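Local atomic coordinates of starch synthase I (Hordeum vulgare, PDB entry 4HLN), a protein that belongs to the starch synthases, glycosyltransferases built from two Rossmann-like domains of the GT-B type, and carries a bound glycan in this model. Residues Asp209-Asp214 with Leu251-Gly256; Asp234-Tyr239 with Val345-Gly350; Asp456-Ala461 with Glu483-Ser488; Val540-Gly545 with Leu580-Thr585. One frame throughout, in Å; residues are numbered along the deposited sequence.

Contact 1. Residues Asp209-Asp214 with Leu251-Gly256; sequences DWVFVD and LILELG
Val-211 and Leu-253 meet tip to tip: CG1 of Val-211 lies 3.9 Å from CD1 of Leu-253. With chi1 at 173°, CG1 points away from the backbone N and CG2 lies beside it; CG2 takes a looser contact of 4.4 Å with CD1 of Leu-255. The two methyls of the valine thus face one leucine each, both coming from the same side. Leu-253 is the first residue to depart from helical angles after helix 235-252. An inverse gamma turn centred on Glu-254 separates the two leucines, both of which start toward the strand.

The second kind of contact is apolar against polar. Asp-209 and Leu-255 lie alongside each other, running antiparallel, with CD1 of Leu-255 resting 3.9 Å from CG of the aspartate. The carboxylate oxygens are served from elsewhere: OD1 bonds His-202 and OD2 the hydroxyl of Tyr-260, which probably steadies the group.

The mixed sheet is the Rossmann-like core of the first domain, its parallel strands extended at one end by antiparallel ones. Strand 208-214 sits at that junction, between antiparallel strand 195-205 and parallel strand 160-166. The segment leaving helix 235-252 closes onto this edge region, where Leu-253 also touches Thr-183 and Lys-185 of strand 181-190, and Leu-255 reaches Met-162 of strand 160-166.

Contact 2. Residues Asp234-Tyr239 with Val345-Gly350; sequences DNQFRY and VNFLKG
Gln-236 carries this contact from the helix side, using two different parts of its side chain. Its CG approaches the ring of Phe-347 obliquely, 4.0 Å from CZ, and further out NE2 lies 3.7 Å from CG2 of Val-345. With CG anti to the backbone N (chi1 -179°) and an extended chain beyond, the glutamine runs roughly perpendicular to both side chains; its amide plane is turned 26° from the phenyl plane. NE2 of the buried glutamine also bonds OG1 of Thr-312, which probably helps fix the rotation of the amide.

Helix 235-252 here faces a strand-to-helix junction: Val-345 is the next-to-last residue of strand 343-346, the middle strand of a small antiparallel sheet, and Phe-347 opens helix 347-354. Asn-346 between them closes the strand and is the N-cap of the helix, its OD1 accepting from Lys-349 N at 2.9 Å in a nearly straight bond (171°), although the donor stands well above the carbonyl plane. The cap's own ND2 is held by Gln-305. On the other side, Arg-238 NH1 gives a more bent bond of 2.7 Å to Asn-235 OD1, close to the direction of the C=O, and also reaches Phe-229 O.

Contact 3. Residues Asp456-Ala461 with Glu483-Ser488; sequences DLIKMA and EGWMRS
Lys-459 lays its aliphatic chain over one face of the Trp-485 indole. Its first torsion (chi1 -169°) swings CG away from the backbone N and the remaining torsions are all extended, which keeps the methylenes in a line across the ring. CG sits 4.0 Å from the centroid of the five-membered ring, 20° off the normal, a CH-pi contact; CE comes down further along, 3.8 Å from CD1 of the indole. The two side chains overlap head to tail, each running toward the other's backbone. The benzo end of the indole comes up to the lysine backbone, with CZ2 of Trp-485 3.8 Å from Lys-459 CA. Beyond it, CG2 of Ile-458 makes a marginal, oblique approach at 4.5 Å to CH2 of Trp-485. Phe-482 meets the indole from its own helix. Helices 455-466 and 480-492 belong to successive beta-alpha-beta crossovers (strands 442-446, 471-476, 497-501), and lie side by side on the parallel sheet of a Rossmann-like domain.

Contact 4. Residues Val540-Gly545 with Leu580-Thr585; sequences VPVVHG and LWALRT
Val-542 overlaps two neighbouring residues of helix 576-592 with a single methyl group, CG1. Turned away from the valine's own N (chi1 165°), that branch meets CB of Ala-582 at 4.3 Å and CD2 of Leu-583 at 4.2 Å. Ala-582 turns its CB at the strand, whereas Leu-583 starts off to one side and bends its outer methyl back. Phe-571 of strand 569-571 touches both Val-542 and Ala-582, extending the same apolar layer.

About one turn further on, Thr-585 touches a bound GLC, and Trp-569, also of the glycan pocket, touches the side chain of Thr-585. Thr-585 OG1 donates to Trp-581 O at 2.8 Å, from above the carbonyl plane, and that oxygen also accepts from Thr-585 N. The same OG1 lies over the centre of the Trp-581 ring, 3.5 Å above its plane.

Between strand and helix the touching groups are aliphatic and buried; with no polar atom of either segment involved, the union probably rests on dispersion and the exclusion of water.

Overall arrangement
The four contacts divide evenly between two regions of the chain. Contacts 1 and 2 belong to the starch synthase catalytic region and share helix 235-252, whose start serves contact 2 and whose end serves contact 1; their centres are 23 Å apart and their segments alternate along the chain. Contacts 3 and 4 follow in series in the group 1 glycosyl transferase region, with centres 18 Å apart, and touch where Ala-461 CB packs 3.6 Å from Leu-580 CD2, linking helices 455-466 and 576-592. Contacts 1 and 3 lie about 50 Å apart between centres, on opposite sides of the chain's centre, as befits a two-domain GT-B architecture. Contact 4 alone reaches the glycan pocket.

Contact 1. Residues Asp209-Asp214 with Leu251-Gly256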
loop_
_atom_site.group_PDB
_atom_site.type_symbol
_atom_site.label_atom_id
_atom_site.label_comp_id
_atom_site.label_asym_id
_atom_site.label_seq_id
_atom_site.Cartn_x
_atom_site.Cartn_y
_atom_site.Cartn_z
ATOM N N ASP A 209 9.439 18.893 3.437
ATOM C CA ASP A 209 9.677 19.249 4.815
ATOM C C ASP A 209 9.496 18.044 5.711
ATOM O O ASP A 209 8.369 17.640 6.024
ATOM C CB ASP A 209 8.701 20.341 5.217
ATOM C CG ASP A 209 9.121 21.679 4.701
ATOM O OD1 ASP A 209 10.301 22.008 4.944
ATOM O OD2 ASP A 209 8.310 22.367 4.033
ATOM N N TRP A 210 10.621 17.464 6.105
ATOM C CA TRP A 210 10.633 16.329 7.005
ATOM C C TRP A 210 10.697 16.871 8.399
ATOM O O TRP A 210 11.714 17.442 8.802
ATOM C CB TRP A 210 11.872 15.492 6.735
ATOM C CG TRP A 210 11.910 15.055 5.335
ATOM C CD1 TRP A 210 12.588 15.640 4.308
ATOM C CD2 TRP A 210 11.200 13.951 4.781
ATOM N NE1 TRP A 210 12.351 14.957 3.140
ATOM C CE2 TRP A 210 11.496 13.917 3.402
ATOM C CE3 TRP A 210 10.336 12.986 5.319
ATOM C CZ2 TRP A 210 10.969 12.946 2.548
ATOM C CZ3 TRP A 210 9.806 12.025 4.472
ATOM C CH2 TRP A 210 10.129 12.007 3.100
ATOM N N VAL A 211 9.600 16.707 9.124
ATOM C CA VAL A 211 9.489 17.216 10.481
ATOM C C VAL A 211 9.461 16.063 11.474
ATOM O O VAL A 211 8.661 15.138 11.349
ATOM C CB VAL A 211 8.207 18.032 10.659
ATOM C CG1 VAL A 211 8.008 18.409 12.130
ATOM C CG2 VAL A 211 8.243 19.253 9.769
ATOM N N PHE A 212 10.328 16.141 12.472
ATOM C CA PHE A 212 10.495 15.061 13.427
ATOM C C PHE A 212 10.069 15.488 14.791
ATOM O O PHE A 212 10.489 16.533 15.285
ATOM C CB PHE A 212 11.945 14.644 13.470
ATOM C CG PHE A 212 12.410 14.102 12.195
ATOM C CD1 PHE A 212 12.132 12.781 11.856
ATOM C CD2 PHE A 212 13.089 14.909 11.296
ATOM C CE1 PHE A 212 12.559 12.262 10.640
ATOM C CE2 PHE A 212 13.520 14.400 10.076
ATOM C CZ PHE A 212 13.251 13.078 9.743
ATOM N N VAL A 213 9.228 14.665 15.398
ATOM C CA VAL A 213 8.700 14.953 16.717
ATOM C C VAL A 213 9.559 14.231 17.742
ATOM O O VAL A 213 9.709 13.012 17.679
ATOM C CB VAL A 213 7.240 14.534 16.806
ATOM C CG1 VAL A 213 6.680 14.798 18.200
ATOM C CG2 VAL A 213 6.452 15.305 15.766
ATOM N N ASP A 214 10.149 14.989 18.665
ATOM C CA ASP A 214 11.069 14.408 19.633
ATOM C C ASP A 214 10.521 14.277 21.058
ATOM O O ASP A 214 10.060 15.253 21.676
ATOM C CB ASP A 214 12.402 15.153 19.656
ATOM C CG ASP A 214 13.514 14.331 20.308
ATOM O OD1 ASP A 214 13.796 13.215 19.806
ATOM O OD2 ASP A 214 14.090 14.787 21.324
ATOM N N LEU A 251 0.770 25.171 12.293
ATOM C CA LEU A 251 0.442 26.445 12.903
ATOM C C LEU A 251 1.653 27.174 13.480
ATOM O O LEU A 251 1.597 28.384 13.664
ATOM C CB LEU A 251 -0.572 26.248 14.013
ATOM C CG LEU A 251 -1.873 25.536 13.651
ATOM C CD1 LEU A 251 -2.693 25.177 14.906
ATOM C CD2 LEU A 251 -2.688 26.368 12.704
ATOM N N ILE A 252 2.743 26.468 13.772
ATOM C CA ILE A 252 3.842 27.122 14.481
ATOM C C ILE A 252 5.233 27.049 13.884
ATOM O O ILE A 252 6.115 27.805 14.302
ATOM C CB ILE A 252 3.961 26.662 15.942
ATOM C CG1 ILE A 252 4.379 25.192 16.016
ATOM C CG2 ILE A 252 2.674 26.966 16.718
ATOM C CD1 ILE A 252 4.799 24.793 17.396
ATOM N N LEU A 253 5.454 26.147 12.934
ATOM C CA LEU A 253 6.780 26.053 12.335
ATOM C C LEU A 253 6.952 27.016 11.155
ATOM O O LEU A 253 6.291 26.875 10.122
ATOM C CB LEU A 253 7.091 24.612 11.929
ATOM C CG LEU A 253 7.179 23.634 13.109
ATOM C CD1 LEU A 253 7.618 22.268 12.656
ATOM C CD2 LEU A 253 8.133 24.146 14.168
ATOM N N GLU A 254 7.833 28.003 11.304
ATOM C CA GLU A 254 8.102 28.915 10.186
ATOM C C GLU A 254 9.156 28.384 9.214
ATOM O O GLU A 254 10.263 28.908 9.132
ATOM C CB GLU A 254 8.473 30.316 10.671
ATOM C CG GLU A 254 7.441 30.937 11.584
ATOM C CD GLU A 254 7.441 32.450 11.542
ATOM O OE1 GLU A 254 6.382 33.047 11.844
ATOM O OE2 GLU A 254 8.492 33.043 11.203
ATOM N N LEU A 255 8.784 27.350 8.471
ATOM C CA LEU A 255 9.654 26.736 7.480
ATOM C C LEU A 255 9.837 27.627 6.259
ATOM O O LEU A 255 8.858 28.063 5.633
ATOM C CB LEU A 255 9.067 25.395 7.071
ATOM C CG LEU A 255 8.816 24.573 8.344
ATOM C CD1 LEU A 255 7.983 23.324 8.071
ATOM C CD2 LEU A 255 10.138 24.229 9.046
ATOM N N GLY A 256 11.098 27.898 5.922
ATOM C CA GLY A 256 11.418 28.815 4.838
ATOM C C GLY A 256 10.818 30.203 5.075
ATOM O O GLY A 256 10.487 30.910 4.114
#

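Contact 2. Residues Asp234-Tyr239 with Val345-Gly350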
loop_
_atom_site.group_PDB
_atom_site.type_symbol
_atom_site.label_atom_id
_atom_site.label_comp_id
_atom_site.label_asym_id
_atom_site.label_seq_id
_atom_site.Cartn_x
_atom_site.Cartn_y
_atom_site.Cartn_z
ATOM N N ASP A 234 3.277 1.457 26.253
ATOM C CA ASP A 234 3.006 2.885 26.190
ATOM C C ASP A 234 2.741 3.420 24.778
ATOM O O ASP A 234 2.574 4.617 24.593
ATOM C CB ASP A 234 4.118 3.677 26.878
ATOM C CG ASP A 234 5.431 3.573 26.156
ATOM O OD1 ASP A 234 5.564 2.649 25.318
ATOM O OD2 ASP A 234 6.328 4.405 26.431
ATOM N N ASN A 235 2.683 2.534 23.793
ATOM C CA ASN A 235 2.337 2.934 22.439
ATOM C C ASN A 235 1.220 3.969 22.359
ATOM O O ASN A 235 1.394 5.053 21.783
ATOM C CB ASN A 235 1.950 1.716 21.602
ATOM C CG ASN A 235 3.143 1.073 20.947
ATOM O OD1 ASN A 235 4.228 1.641 20.948
ATOM N ND2 ASN A 235 2.953 -0.112 20.383
ATOM N N GLN A 236 0.067 3.636 22.926
ATOM C CA GLN A 236 -1.065 4.538 22.848
ATOM C C GLN A 236 -0.634 5.949 23.241
ATOM O O GLN A 236 -0.987 6.913 22.589
ATOM C CB GLN A 236 -2.202 4.060 23.733
ATOM C CG GLN A 236 -3.428 4.958 23.675
ATOM C CD GLN A 236 -4.421 4.659 24.781
ATOM O OE1 GLN A 236 -4.076 4.700 25.968
ATOM N NE2 GLN A 236 -5.666 4.346 24.399
ATOM N N PHE A 237 0.159 6.050 24.295
ATOM C CA PHE A 237 0.689 7.323 24.736
ATOM C C PHE A 237 1.641 7.960 23.708
ATOM O O PHE A 237 1.546 9.169 23.412
ATOM C CB PHE A 237 1.381 7.140 26.092
ATOM C CG PHE A 237 2.272 8.278 26.485
ATOM C CD1 PHE A 237 1.743 9.531 26.767
ATOM C CD2 PHE A 237 3.646 8.098 26.573
ATOM C CE1 PHE A 237 2.576 10.592 27.130
ATOM C CE2 PHE A 237 4.487 9.155 26.940
ATOM C CZ PHE A 237 3.957 10.401 27.221
ATOM N N ARG A 238 2.559 7.157 23.175
ATOM C CA ARG A 238 3.565 7.660 22.241
ATOM C C ARG A 238 2.887 8.277 21.028
ATOM O O ARG A 238 3.240 9.371 20.593
ATOM C CB ARG A 238 4.505 6.548 21.753
ATOM C CG ARG A 238 5.430 5.948 22.797
ATOM C CD ARG A 238 5.824 4.538 22.391
ATOM N NE ARG A 238 7.133 4.461 21.759
ATOM C CZ ARG A 238 7.415 3.683 20.718
ATOM N NH1 ARG A 238 6.466 2.936 20.188
ATOM N NH2 ARG A 238 8.641 3.660 20.200
ATOM N N TYR A 239 1.903 7.572 20.487
ATOM C CA TYR A 239 1.300 7.992 19.237
ATOM C C TYR A 239 0.219 9.055 19.412
ATOM O O TYR A 239 -0.099 9.795 18.487
ATOM C CB TYR A 239 0.879 6.772 18.422
ATOM C CG TYR A 239 2.114 6.034 18.005
ATOM C CD1 TYR A 239 2.465 4.825 18.584
ATOM C CD2 TYR A 239 2.990 6.603 17.080
ATOM C CE1 TYR A 239 3.647 4.172 18.213
ATOM C CE2 TYR A 239 4.150 5.969 16.697
ATOM C CZ TYR A 239 4.479 4.748 17.261
ATOM O OH TYR A 239 5.651 4.132 16.865
ATOM N N VAL A 345 -11.236 1.550 23.294
ATOM C CA VAL A 345 -11.111 2.648 22.348
ATOM C C VAL A 345 -10.299 2.184 21.162
ATOM O O VAL A 345 -9.384 1.378 21.294
ATOM C CB VAL A 345 -10.477 3.885 22.961
ATOM C CG1 VAL A 345 -11.404 4.438 24.035
ATOM C CG2 VAL A 345 -9.124 3.541 23.537
ATOM N N ASN A 346 -10.656 2.694 19.995
ATOM C CA ASN A 346 -10.111 2.185 18.759
ATOM C C ASN A 346 -9.678 3.339 17.854
ATOM O O ASN A 346 -10.484 3.906 17.123
ATOM C CB ASN A 346 -11.164 1.305 18.076
ATOM C CG ASN A 346 -10.645 0.633 16.812
ATOM O OD1 ASN A 346 -9.810 1.189 16.094
ATOM N ND2 ASN A 346 -11.159 -0.565 16.521
ATOM N N PHE A 347 -8.391 3.664 17.901
ATOM C CA PHE A 347 -7.829 4.730 17.089
ATOM C C PHE A 347 -8.282 4.746 15.641
ATOM O O PHE A 347 -8.825 5.755 15.175
ATOM C CB PHE A 347 -6.302 4.745 17.158
ATOM C CG PHE A 347 -5.754 5.530 18.326
ATOM C CD1 PHE A 347 -6.440 5.574 19.539
ATOM C CD2 PHE A 347 -4.559 6.233 18.210
ATOM C CE1 PHE A 347 -5.934 6.281 20.616
ATOM C CE2 PHE A 347 -4.047 6.947 19.278
ATOM C CZ PHE A 347 -4.738 6.969 20.488
ATOM N N LEU A 348 -8.033 3.652 14.927
ATOM C CA LEU A 348 -8.370 3.570 13.510
ATOM C C LEU A 348 -9.856 3.815 13.312
ATOM O O LEU A 348 -10.260 4.573 12.425
ATOM C CB LEU A 348 -7.989 2.200 12.961
ATOM C CG LEU A 348 -7.909 2.103 11.445
ATOM C CD1 LEU A 348 -6.838 3.041 10.981
ATOM C CD2 LEU A 348 -7.563 0.692 11.015
ATOM N N LYS A 349 -10.667 3.172 14.153
ATOM C CA LYS A 349 -12.102 3.371 14.121
ATOM C C LYS A 349 -12.454 4.862 14.246
ATOM O O LYS A 349 -13.301 5.372 13.518
ATOM C CB LYS A 349 -12.760 2.567 15.241
ATOM C CG LYS A 349 -14.277 2.640 15.274
ATOM C CD LYS A 349 -14.781 3.737 16.204
ATOM C CE LYS A 349 -16.313 3.707 16.348
ATOM N NZ LYS A 349 -16.833 4.701 17.343
ATOM N N GLY A 350 -11.800 5.539 15.185
ATOM C CA GLY A 350 -11.990 6.959 15.421
ATOM C C GLY A 350 -11.756 7.806 14.185
ATOM O O GLY A 350 -12.514 8.740 13.905
#

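Contact 3. Residues Asp456-Ala461 with Glu483-Ser488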
loop_
_atom_site.group_PDB
_atom_site.type_symbol
_atom_site.label_atom_id
_atom_site.label_comp_id
_atom_site.label_asym_id
_atom_site.label_seq_id
_atom_site.Cartn_x
_atom_site.Cartn_y
_atom_site.Cartn_z
ATOM N N ASP A 456 1.136 -20.840 0.180
ATOM C CA ASP A 456 0.468 -22.127 0.402
ATOM C C ASP A 456 -0.555 -22.500 -0.670
ATOM O O ASP A 456 -0.757 -23.680 -0.937
ATOM C CB ASP A 456 -0.183 -22.184 1.787
ATOM C CG ASP A 456 -1.198 -21.067 2.005
ATOM O OD1 ASP A 456 -0.851 -19.883 1.771
ATOM O OD2 ASP A 456 -2.345 -21.374 2.409
ATOM N N LEU A 457 -1.208 -21.508 -1.268
ATOM C CA LEU A 457 -2.112 -21.757 -2.390
ATOM C C LEU A 457 -1.374 -22.431 -3.536
ATOM O O LEU A 457 -1.833 -23.423 -4.097
ATOM C CB LEU A 457 -2.695 -20.450 -2.916
ATOM C CG LEU A 457 -4.017 -19.938 -2.343
ATOM C CD1 LEU A 457 -5.147 -20.916 -2.633
ATOM C CD2 LEU A 457 -3.900 -19.640 -0.848
ATOM N N ILE A 458 -0.234 -21.863 -3.899
ATOM C CA ILE A 458 0.567 -22.394 -4.986
ATOM C C ILE A 458 0.990 -23.825 -4.682
ATOM O O ILE A 458 0.910 -24.694 -5.542
ATOM C CB ILE A 458 1.784 -21.502 -5.240
ATOM C CG1 ILE A 458 1.342 -20.214 -5.956
ATOM C CG2 ILE A 458 2.854 -22.259 -6.023
ATOM C CD1 ILE A 458 2.457 -19.177 -6.134
ATOM N N LYS A 459 1.410 -24.064 -3.444
ATOM C CA LYS A 459 1.766 -25.403 -2.974
ATOM C C LYS A 459 0.650 -26.428 -3.242
ATOM O O LYS A 459 0.918 -27.591 -3.548
ATOM C CB LYS A 459 2.096 -25.344 -1.479
ATOM C CG LYS A 459 2.739 -26.592 -0.894
ATOM C CD LYS A 459 3.271 -26.296 0.510
ATOM C CE LYS A 459 4.179 -27.407 1.029
ATOM N NZ LYS A 459 5.032 -26.949 2.174
ATOM N N MET A 460 -0.600 -25.989 -3.141
ATOM C CA MET A 460 -1.743 -26.891 -3.274
ATOM C C MET A 460 -2.205 -27.033 -4.719
ATOM O O MET A 460 -2.706 -28.086 -5.116
ATOM C CB MET A 460 -2.923 -26.425 -2.406
ATOM C CG MET A 460 -2.584 -26.092 -0.950
ATOM S SD MET A 460 -1.815 -27.418 0.015
ATOM C CE MET A 460 -1.441 -26.571 1.555
ATOM N N ALA A 461 -2.043 -25.976 -5.508
ATOM C CA ALA A 461 -2.532 -25.997 -6.885
ATOM C C ALA A 461 -1.541 -26.625 -7.859
ATOM O O ALA A 461 -1.929 -27.100 -8.923
ATOM C CB ALA A 461 -2.902 -24.607 -7.338
ATOM N N GLU A 483 11.261 -23.763 0.635
ATOM C CA GLU A 483 12.395 -23.848 -0.263
ATOM C C GLU A 483 12.668 -25.303 -0.585
ATOM O O GLU A 483 12.872 -25.670 -1.751
ATOM C CB GLU A 483 13.630 -23.210 0.371
ATOM C CG GLU A 483 13.525 -21.696 0.534
ATOM C CD GLU A 483 14.762 -21.091 1.181
ATOM O OE1 GLU A 483 15.764 -21.824 1.361
ATOM O OE2 GLU A 483 14.732 -19.883 1.509
ATOM N N GLY A 484 12.666 -26.133 0.455
ATOM C CA GLY A 484 12.900 -27.555 0.289
ATOM C C GLY A 484 11.856 -28.138 -0.633
ATOM O O GLY A 484 12.125 -29.057 -1.419
ATOM N N TRP A 485 10.652 -27.583 -0.541
ATOM C CA TRP A 485 9.531 -28.075 -1.321
ATOM C C TRP A 485 9.684 -27.682 -2.782
ATOM O O TRP A 485 9.354 -28.447 -3.688
ATOM C CB TRP A 485 8.217 -27.542 -0.765
ATOM C CG TRP A 485 7.087 -27.830 -1.672
ATOM C CD1 TRP A 485 6.319 -28.950 -1.684
ATOM C CD2 TRP A 485 6.604 -26.997 -2.730
ATOM N NE1 TRP A 485 5.372 -28.865 -2.676
ATOM C CE2 TRP A 485 5.525 -27.675 -3.334
ATOM C CE3 TRP A 485 6.972 -25.743 -3.219
ATOM C CZ2 TRP A 485 4.808 -27.142 -4.405
ATOM C CZ3 TRP A 485 6.256 -25.209 -4.285
ATOM C CH2 TRP A 485 5.190 -25.911 -4.868
ATOM N N MET A 486 10.188 -26.478 -3.012
ATOM C CA MET A 486 10.516 -26.068 -4.370
ATOM C C MET A 486 11.429 -27.099 -5.034
ATOM O O MET A 486 11.184 -27.514 -6.172
ATOM C CB MET A 486 11.159 -24.680 -4.376
ATOM C CG MET A 486 10.187 -23.564 -4.022
ATOM S SD MET A 486 10.955 -21.954 -3.775
ATOM C CE MET A 486 11.559 -21.581 -5.422
ATOM N N ARG A 487 12.467 -27.525 -4.318
ATOM C CA ARG A 487 13.427 -28.483 -4.874
ATOM C C ARG A 487 12.800 -29.827 -5.262
ATOM O O ARG A 487 13.061 -30.350 -6.345
ATOM C CB ARG A 487 14.617 -28.679 -3.931
ATOM C CG ARG A 487 15.393 -27.394 -3.654
ATOM C CD ARG A 487 16.590 -27.629 -2.733
ATOM N NE ARG A 487 16.201 -27.703 -1.325
ATOM C CZ ARG A 487 16.274 -26.681 -0.474
ATOM N NH1 ARG A 487 16.728 -25.501 -0.888
ATOM N NH2 ARG A 487 15.896 -26.836 0.792
ATOM N N SER A 488 11.966 -30.378 -4.391
ATOM C CA SER A 488 11.369 -31.685 -4.655
ATOM C C SER A 488 10.359 -31.626 -5.793
ATOM O O SER A 488 10.222 -32.570 -6.576
ATOM C CB SER A 488 10.712 -32.248 -3.388
ATOM O OG SER A 488 10.349 -31.207 -2.493
#

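Contact 4. Residues Val540-Gly545 with Leu580-Thr585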
loop_
_atom_site.group_PDB
_atom_site.type_symbol
_atom_site.label_atom_id
_atom_site.label_comp_id
_atom_site.label_asym_id
_atom_site.label_seq_id
_atom_site.Cartn_x
_atom_site.Cartn_y
_atom_site.Cartn_z
ATOM N N VAL A 540 0.938 -10.654 -18.540
ATOM C CA VAL A 540 -0.428 -10.577 -18.060
ATOM C C VAL A 540 -0.522 -11.100 -16.642
ATOM O O VAL A 540 -0.134 -12.228 -16.352
ATOM C CB VAL A 540 -1.404 -11.327 -18.976
ATOM C CG1 VAL A 540 -2.777 -11.350 -18.355
ATOM C CG2 VAL A 540 -1.469 -10.656 -20.327
ATOM N N PRO A 541 -1.020 -10.257 -15.744
ATOM C CA PRO A 541 -1.095 -10.640 -14.342
ATOM C C PRO A 541 -2.365 -11.406 -14.018
ATOM O O PRO A 541 -3.434 -11.113 -14.557
ATOM C CB PRO A 541 -1.091 -9.286 -13.624
ATOM C CG PRO A 541 -1.730 -8.347 -14.583
ATOM C CD PRO A 541 -1.275 -8.820 -15.944
ATOM N N VAL A 542 -2.222 -12.399 -13.148
ATOM C CA VAL A 542 -3.350 -13.074 -12.523
ATOM C C VAL A 542 -3.221 -12.906 -11.007
ATOM O O VAL A 542 -2.280 -13.395 -10.382
ATOM C CB VAL A 542 -3.381 -14.566 -12.882
ATOM C CG1 VAL A 542 -4.314 -15.331 -11.942
ATOM C CG2 VAL A 542 -3.773 -14.749 -14.337
ATOM N N VAL A 543 -4.179 -12.213 -10.415
ATOM C CA VAL A 543 -4.027 -11.743 -9.054
ATOM C C VAL A 543 -5.294 -11.944 -8.215
ATOM O O VAL A 543 -6.411 -11.911 -8.737
ATOM C CB VAL A 543 -3.631 -10.255 -9.077
ATOM C CG1 VAL A 543 -4.661 -9.453 -9.857
ATOM C CG2 VAL A 543 -3.471 -9.715 -7.669
ATOM N N HIS A 544 -5.114 -12.174 -6.915
ATOM C CA HIS A 544 -6.248 -12.224 -5.994
ATOM C C HIS A 544 -6.889 -10.855 -5.824
ATOM O O HIS A 544 -6.200 -9.881 -5.501
ATOM C CB HIS A 544 -5.831 -12.717 -4.614
ATOM C CG HIS A 544 -6.899 -12.536 -3.580
ATOM N ND1 HIS A 544 -6.626 -12.384 -2.237
ATOM C CD2 HIS A 544 -8.246 -12.478 -3.696
ATOM C CE1 HIS A 544 -7.757 -12.247 -1.570
ATOM N NE2 HIS A 544 -8.757 -12.294 -2.434
ATOM N N GLY A 545 -8.204 -10.792 -6.024
ATOM C CA GLY A 545 -8.949 -9.566 -5.798
ATOM C C GLY A 545 -10.147 -9.345 -6.699
ATOM O O GLY A 545 -10.529 -10.200 -7.497
ATOM N N LEU A 580 -7.019 -21.791 -9.969
ATOM C CA LEU A 580 -6.821 -22.660 -11.117
ATOM C C LEU A 580 -7.793 -22.305 -12.215
ATOM O O LEU A 580 -7.440 -22.322 -13.402
ATOM C CB LEU A 580 -6.977 -24.120 -10.727
ATOM C CG LEU A 580 -5.853 -24.560 -9.800
ATOM C CD1 LEU A 580 -6.221 -25.852 -9.087
ATOM C CD2 LEU A 580 -4.532 -24.690 -10.564
ATOM N N TRP A 581 -9.016 -21.972 -11.825
ATOM C CA TRP A 581 -9.995 -21.589 -12.822
ATOM C C TRP A 581 -9.459 -20.410 -13.641
ATOM O O TRP A 581 -9.403 -20.464 -14.875
ATOM C CB TRP A 581 -11.347 -21.271 -12.187
ATOM C CG TRP A 581 -12.332 -20.800 -13.195
ATOM C CD1 TRP A 581 -13.105 -21.572 -14.010
ATOM C CD2 TRP A 581 -12.636 -19.438 -13.525
ATOM N NE1 TRP A 581 -13.883 -20.776 -14.821
ATOM C CE2 TRP A 581 -13.615 -19.463 -14.541
ATOM C CE3 TRP A 581 -12.182 -18.200 -13.054
ATOM C CZ2 TRP A 581 -14.145 -18.299 -15.094
ATOM C CZ3 TRP A 581 -12.710 -17.046 -13.604
ATOM C CH2 TRP A 581 -13.680 -17.104 -14.614
ATOM N N ALA A 582 -9.033 -19.361 -12.947
ATOM C CA ALA A 582 -8.483 -18.178 -13.611
ATOM C C ALA A 582 -7.232 -18.479 -14.446
ATOM O O ALA A 582 -7.091 -17.990 -15.564
ATOM C CB ALA A 582 -8.187 -17.110 -12.608
ATOM N N LEU A 583 -6.319 -19.267 -13.895
ATOM C CA LEU A 583 -5.153 -19.694 -14.654
ATOM C C LEU A 583 -5.570 -20.358 -15.944
ATOM O O LEU A 583 -5.064 -20.022 -17.016
ATOM C CB LEU A 583 -4.314 -20.668 -13.844
ATOM C CG LEU A 583 -3.452 -19.966 -12.810
ATOM C CD1 LEU A 583 -2.530 -20.951 -12.137
ATOM C CD2 LEU A 583 -2.653 -18.902 -13.504
ATOM N N ARG A 584 -6.494 -21.306 -15.842
ATOM C CA ARG A 584 -6.935 -22.018 -17.025
ATOM C C ARG A 584 -7.616 -21.075 -17.990
ATOM O O ARG A 584 -7.416 -21.161 -19.198
ATOM C CB ARG A 584 -7.847 -23.170 -16.657
ATOM C CG ARG A 584 -7.092 -24.327 -16.054
ATOM C CD ARG A 584 -8.027 -25.472 -15.758
ATOM N NE ARG A 584 -7.368 -26.509 -14.971
ATOM C CZ ARG A 584 -7.624 -26.744 -13.687
ATOM N NH1 ARG A 584 -8.541 -26.015 -13.048
ATOM N NH2 ARG A 584 -6.969 -27.712 -13.050
ATOM N N THR A 585 -8.406 -20.155 -17.457
ATOM C CA THR A 585 -9.064 -19.181 -18.309
ATOM C C THR A 585 -8.037 -18.367 -19.097
ATOM O O THR A 585 -8.196 -18.133 -20.295
ATOM C CB THR A 585 -9.948 -18.254 -17.485
ATOM O OG1 THR A 585 -10.915 -19.038 -16.776
ATOM C CG2 THR A 585 -10.652 -17.239 -18.380
#